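Ancylostoma secreted protein 1 (Necator americanus, PDB 3NT8) is a secreted hookworm protein built from two CAP domains and is probably associated with the transition of infective larvae to parasitism. Local coordinates at residues A[236-241]-A[279-284]; A[285-290]-A[304-309]. All blocks are in the same frame, centred on the assembly; numbering follows the deposited sequence.

Contact 1: A[236-241]-A[279-284]; sequences SVRDTF and EVEASA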
loop_
_atom_site.group_PDB
_atom_site.type_symbol
_atom_site.label_atom_id
_atom_site.label_comp_id
_atom_site.label_asym_id
_atom_site.label_seq_id
_atom_site.Cartn_x
_atom_site.Cartn_y
_atom_site.Cartn_z
ATOM N N SER A 236 -11.965 5.232 10.135
ATOM C CA SER A 236 -10.907 5.651 9.264
ATOM C C SER A 236 -10.753 4.615 8.163
ATOM O O SER A 236 -10.669 4.968 6.981
ATOM C CB SER A 236 -9.592 5.911 10.058
ATOM O OG SER A 236 -8.810 4.726 10.267
ATOM N N VAL A 237 -10.787 3.335 8.537
ATOM C CA VAL A 237 -10.619 2.226 7.585
ATOM C C VAL A 237 -11.774 2.156 6.582
ATOM O O VAL A 237 -11.522 1.923 5.393
ATOM C CB VAL A 237 -10.364 0.879 8.282
ATOM C CG1 VAL A 237 -9.976 -0.230 7.279
ATOM C CG2 VAL A 237 -9.207 1.022 9.345
ATOM N N ARG A 238 -13.000 2.409 7.058
ATOM C CA ARG A 238 -14.183 2.454 6.219
ATOM C C ARG A 238 -13.985 3.501 5.148
ATOM O O ARG A 238 -14.183 3.228 3.955
ATOM C CB ARG A 238 -15.442 2.763 7.030
ATOM C CG ARG A 238 -15.794 1.711 8.118
ATOM C CD ARG A 238 -17.070 2.031 8.923
ATOM N NE ARG A 238 -17.411 0.907 9.793
ATOM C CZ ARG A 238 -17.344 0.915 11.123
ATOM N NH1 ARG A 238 -16.971 2.012 11.773
ATOM N NH2 ARG A 238 -17.653 -0.177 11.808
ATOM N N ASP A 239 -13.633 4.717 5.565
ATOM C CA ASP A 239 -13.455 5.832 4.610
ATOM C C ASP A 239 -12.292 5.592 3.635
ATOM O O ASP A 239 -12.311 6.083 2.524
ATOM C CB ASP A 239 -13.230 7.145 5.322
ATOM C CG ASP A 239 -14.397 7.561 6.190
ATOM O OD1 ASP A 239 -15.578 7.273 5.838
ATOM O OD2 ASP A 239 -14.119 8.218 7.221
ATOM N N THR A 240 -11.270 4.871 4.062
ATOM C CA THR A 240 -10.263 4.488 3.138
ATOM C C THR A 240 -10.814 3.621 1.994
ATOM O O THR A 240 -10.678 3.979 0.815
ATOM C CB THR A 240 -9.091 3.847 3.833
ATOM O OG1 THR A 240 -8.590 4.780 4.787
ATOM C CG2 THR A 240 -7.990 3.584 2.846
ATOM N N PHE A 241 -11.446 2.498 2.322
ATOM C CA PHE A 241 -12.043 1.647 1.281
ATOM C C PHE A 241 -12.988 2.414 0.398
ATOM O O PHE A 241 -12.946 2.226 -0.825
ATOM C CB PHE A 241 -12.792 0.447 1.860
ATOM C CG PHE A 241 -11.899 -0.715 2.281
ATOM C CD1 PHE A 241 -11.219 -1.468 1.335
ATOM C CD2 PHE A 241 -11.811 -1.100 3.619
ATOM C CE1 PHE A 241 -10.403 -2.573 1.702
ATOM C CE2 PHE A 241 -11.004 -2.191 4.003
ATOM C CZ PHE A 241 -10.324 -2.923 3.050
ATOM N N GLU A 279 -24.414 -3.577 7.249
ATOM C CA GLU A 279 -24.824 -4.978 7.147
ATOM C C GLU A 279 -23.850 -5.751 6.245
ATOM O O GLU A 279 -23.560 -6.934 6.474
ATOM C CB GLU A 279 -26.303 -5.135 6.635
ATOM C CG GLU A 279 -27.386 -4.516 7.550
ATOM C CD GLU A 279 -27.482 -5.198 8.963
ATOM O OE1 GLU A 279 -28.423 -6.016 9.155
ATOM O OE2 GLU A 279 -26.638 -4.923 9.878
ATOM N N VAL A 280 -23.425 -5.085 5.178
ATOM C CA VAL A 280 -22.528 -5.658 4.227
ATOM C C VAL A 280 -21.187 -5.765 4.955
ATOM O O VAL A 280 -20.404 -6.692 4.715
ATOM C CB VAL A 280 -22.399 -4.820 2.917
ATOM C CG1 VAL A 280 -21.371 -5.417 2.019
ATOM C CG2 VAL A 280 -23.756 -4.712 2.133
ATOM N N GLU A 281 -20.890 -4.806 5.823
ATOM C CA GLU A 281 -19.682 -4.928 6.629
ATOM C C GLU A 281 -19.774 -6.126 7.589
ATOM O O GLU A 281 -18.819 -6.843 7.765
ATOM C CB GLU A 281 -19.440 -3.667 7.449
ATOM C CG GLU A 281 -18.068 -3.619 8.141
ATOM C CD GLU A 281 -17.913 -2.364 9.027
ATOM O OE1 GLU A 281 -18.535 -2.313 10.117
ATOM O OE2 GLU A 281 -17.199 -1.420 8.634
ATOM N N ALA A 282 -20.906 -6.287 8.233
ATOM C CA ALA A 282 -21.070 -7.322 9.259
ATOM C C ALA A 282 -20.899 -8.654 8.562
ATOM O O ALA A 282 -20.364 -9.586 9.154
ATOM C CB ALA A 282 -22.458 -7.259 9.883
ATOM N N SER A 283 -21.329 -8.729 7.289
ATOM C CA SER A 283 -21.176 -9.964 6.539
ATOM C C SER A 283 -19.701 -10.170 6.136
ATOM O O SER A 283 -19.169 -11.300 6.062
ATOM C CB SER A 283 -22.124 -9.936 5.318
ATOM O OG SER A 283 -21.927 -11.054 4.522
ATOM N N ALA A 284 -19.019 -9.087 5.793
ATOM C CA ALA A 284 -17.595 -9.282 5.521
ATOM C C ALA A 284 -16.792 -9.634 6.769
ATOM O O ALA A 284 -15.808 -10.370 6.649
ATOM C CB ALA A 284 -17.016 -8.167 4.877
#
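Arg238 and Glu281 form a buried salt bridge between helices 235-253 and 278-288 of the second CAP domain, an alpha-beta-alpha sandwich. The helices lie against opposite faces of the central sheet: Phe241 meets Leu370, Cys372 and Val374 on one face, while Ala284 meets Val384 and Gln386 on the other. Between the two segments the contact rests on this ion pair alone. Cys227, disulfide-linked to Cys278, packs against both side chains.

The charged bond is bidentate and side-on. Arg238 NE donates to Glu281 OE2 at 2.6 Å, and NH2 donates to OE1 at 2.9 Å. The NH2 bond is the straighter, at 168°, and nearly in the guanidinium plane; OE2 is tilted out of that plane, and the two flat groups stand 32° apart. Glu281 carries its CG anti to the backbone N (chi1 -170°) and continues extended, meeting the stretched arginine at about a right angle.

Further polar partners fix both groups. Asp235 forms a salt bridge with Arg238 NH1, which also bonds to Asn224. Each carboxylate oxygen presents its syn lone pair to Arg238 and has a second hydrogen-bond partner: Tyr276 OH at OE2 and Asn230 ND2 at OE1.

Contact 2: A[285-290]-A[304-309]; sequences IRHGNK and LGENIY
This is a buried helix-on-sheet contact, in which His287, near the C-terminal end of helix 278-288, packs against Glu306 and Ile308 of the outermost strand 305-311 in the second CAP domain. Strand 305-311 pairs antiparallel with strand 381-388, and its side chains alternate between the two faces of the sheet. Glu306 and Ile308 face helix 278-288, whereas Asn307 and Tyr309 reach helix 318-330 on the other side. The Gly305-Glu306-Asn307 sequence at the start of the strand is familiar from CAP proteins.

The His287 ring projects from the helix with its CG anti to the backbone N (chi1 179°), which carries it across to the strand. A ring carbon, not a nitrogen, comes closest to the carboxylate: CD2 lies 3.2 Å from Glu306 OE2, while NE2 stays 3.8 Å from that oxygen. OE2 approaches the ring obliquely, with the ring and carboxylate planes 25° apart. Ile308 adds a looser van der Waals touch near the ring plane, its CG2 standing 4.5 Å from His287 NE2. Val384 of the adjoining strand packs against both His287 and Glu306.

The strongest polar bonds of both side chains lead elsewhere. His287 NE2 donates to the carbonyl oxygen of Gln294, while Glu306 OE1 bonds to His295 ND1. Glu306 OE2 is held by Ser296 OG and Gln386 NE2. The ring is thus held to the loop after the helix, the carboxylate to that loop and to strand 381-388. With three hydrogen bonds shared between its two oxygens, the buried carboxylate is well satisfied without a bond from His287; its negative charge would probably polarise the nearby C-H of CD2. The contact is a close packing of ring against carboxylate, with no hydrogen bond or salt bridge between the two.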
loop_
_atom_site.group_PDB
_atom_site.type_symbol
_atom_site.label_atom_id
_atom_site.label_comp_id
_atom_site.label_asym_id
_atom_site.label_seq_id
_atom_site.Cartn_x
_atom_site.Cartn_y
_atom_site.Cartn_z
ATOM N N ILE A 285 -17.191 -9.100 7.925
ATOM C CA ILE A 285 -16.560 -9.386 9.212
ATOM C C ILE A 285 -16.682 -10.862 9.604
ATOM O O ILE A 285 -15.711 -11.436 10.054
ATOM C CB ILE A 285 -17.111 -8.501 10.338
ATOM C CG1 ILE A 285 -16.674 -7.050 10.106
ATOM C CG2 ILE A 285 -16.645 -9.012 11.729
ATOM C CD1 ILE A 285 -17.179 -6.091 11.126
ATOM N N ARG A 286 -17.849 -11.471 9.356
ATOM C CA ARG A 286 -18.080 -12.871 9.656
ATOM C C ARG A 286 -17.153 -13.811 8.945
ATOM O O ARG A 286 -16.676 -14.779 9.532
ATOM C CB ARG A 286 -19.520 -13.224 9.280
ATOM C CG ARG A 286 -20.480 -12.914 10.428
ATOM C CD ARG A 286 -21.812 -13.655 10.229
ATOM N NE ARG A 286 -22.497 -13.115 9.076
ATOM C CZ ARG A 286 -23.269 -12.039 9.094
ATOM N NH1 ARG A 286 -23.467 -11.396 10.239
ATOM N NH2 ARG A 286 -23.870 -11.654 7.963
ATOM N N HIS A 287 -16.948 -13.537 7.659
ATOM C CA HIS A 287 -16.038 -14.283 6.880
ATOM C C HIS A 287 -14.563 -13.970 7.191
ATOM O O HIS A 287 -13.696 -14.889 7.300
ATOM C CB HIS A 287 -16.334 -14.011 5.436
ATOM C CG HIS A 287 -15.412 -14.728 4.519
ATOM N ND1 HIS A 287 -15.270 -16.093 4.541
ATOM C CD2 HIS A 287 -14.539 -14.268 3.591
ATOM C CE1 HIS A 287 -14.370 -16.447 3.649
ATOM N NE2 HIS A 287 -13.910 -15.361 3.059
ATOM N N GLY A 288 -14.249 -12.693 7.315
ATOM C CA GLY A 288 -12.921 -12.305 7.791
ATOM C C GLY A 288 -12.448 -13.025 9.063
ATOM O O GLY A 288 -11.292 -13.506 9.105
ATOM N N ASN A 289 -13.298 -13.080 10.098
ATOM C CA ASN A 289 -12.940 -13.680 11.426
ATOM C C ASN A 289 -12.581 -15.200 11.381
ATOM O O ASN A 289 -11.932 -15.740 12.266
ATOM C CB ASN A 289 -14.053 -13.396 12.443
ATOM C CG ASN A 289 -14.162 -11.925 12.780
ATOM O OD1 ASN A 289 -13.275 -11.148 12.414
ATOM N ND2 ASN A 289 -15.245 -11.518 13.467
ATOM N N LYS A 290 -12.962 -15.862 10.302
ATOM C CA LYS A 290 -12.630 -17.279 10.126
ATOM C C LYS A 290 -11.173 -17.535 9.790
ATOM O O LYS A 290 -10.679 -18.639 10.036
ATOM C CB LYS A 290 -13.528 -17.904 9.059
ATOM C CG LYS A 290 -14.956 -18.059 9.536
ATOM C CD LYS A 290 -15.783 -18.657 8.397
ATOM C CE LYS A 290 -17.259 -18.602 8.736
ATOM N NZ LYS A 290 -18.043 -19.028 7.580
ATOM N N LEU A 304 -24.338 -10.942 -2.794
ATOM C CA LEU A 304 -23.175 -10.071 -2.569
ATOM C C LEU A 304 -21.991 -10.613 -3.319
ATOM O O LEU A 304 -21.749 -11.823 -3.329
ATOM C CB LEU A 304 -22.852 -10.017 -1.080
ATOM C CG LEU A 304 -23.856 -9.260 -0.179
ATOM C CD1 LEU A 304 -23.539 -9.398 1.336
ATOM C CD2 LEU A 304 -23.906 -7.853 -0.466
ATOM N N GLY A 305 -21.247 -9.713 -3.938
ATOM C CA GLY A 305 -19.925 -10.026 -4.547
ATOM C C GLY A 305 -18.817 -9.932 -3.482
ATOM O O GLY A 305 -19.093 -9.507 -2.379
ATOM N N GLU A 306 -17.582 -10.304 -3.813
ATOM C CA GLU A 306 -16.530 -10.432 -2.787
ATOM C C GLU A 306 -15.152 -10.318 -3.379
ATOM O O GLU A 306 -14.842 -10.933 -4.430
ATOM C CB GLU A 306 -16.610 -11.765 -2.036
ATOM C CG GLU A 306 -15.712 -11.818 -0.767
ATOM C CD GLU A 306 -15.894 -13.062 0.047
ATOM O OE1 GLU A 306 -15.562 -14.146 -0.481
ATOM O OE2 GLU A 306 -16.277 -12.970 1.210
ATOM N N ASN A 307 -14.335 -9.529 -2.702
ATOM C CA ASN A 307 -12.892 -9.431 -2.999
ATOM C C ASN A 307 -12.047 -9.785 -1.785
ATOM O O ASN A 307 -12.355 -9.342 -0.721
ATOM C CB ASN A 307 -12.515 -8.051 -3.536
ATOM C CG ASN A 307 -12.823 -7.884 -5.035
ATOM O OD1 ASN A 307 -13.013 -8.852 -5.745
ATOM N ND2 ASN A 307 -12.848 -6.630 -5.511
ATOM N N ILE A 308 -11.020 -10.635 -1.942
ATOM C CA ILE A 308 -10.174 -10.983 -0.801
ATOM C C ILE A 308 -8.734 -10.565 -1.019
ATOM O O ILE A 308 -8.269 -10.408 -2.149
ATOM C CB ILE A 308 -10.213 -12.497 -0.415
ATOM C CG1 ILE A 308 -9.850 -13.355 -1.630
ATOM C CG2 ILE A 308 -11.571 -12.851 0.148
ATOM C CD1 ILE A 308 -9.566 -14.814 -1.281
ATOM N N TYR A 309 -8.035 -10.395 0.083
ATOM C CA TYR A 309 -6.633 -9.958 0.083
ATOM C C TYR A 309 -5.894 -10.515 1.324
ATOM O O TYR A 309 -6.456 -10.488 2.420
ATOM C CB TYR A 309 -6.610 -8.439 0.160
ATOM C CG TYR A 309 -5.320 -7.803 0.653
ATOM C CD1 TYR A 309 -4.293 -7.516 -0.223
ATOM C CD2 TYR A 309 -5.172 -7.449 1.996
ATOM C CE1 TYR A 309 -3.139 -6.927 0.193
ATOM C CE2 TYR A 309 -4.012 -6.875 2.453
ATOM C CZ TYR A 309 -2.989 -6.598 1.533
ATOM O OH TYR A 309 -1.818 -5.998 1.985
#

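In the fold
Contacts 1 and 2 lie in the second CAP domain, on the same side of the chain's centre, with their centres about 11 Å apart. They come in series along the chain, contact 1 closing before contact 2 opens, and helix 278-288 serves both: its earlier part meets helix 235-253, its later part strand 305-311. They also touch directly, since Leu304 CD1 lies 3.9 Å from Ser283 OG and Leu304 CD2 lies 4.1 Å from Val280 CG2. The shared helix, lying on one face of the mixed sheet, is thus salt-bridged to a helix from the opposite face and packed against an outermost strand, joining layers of the sandwich.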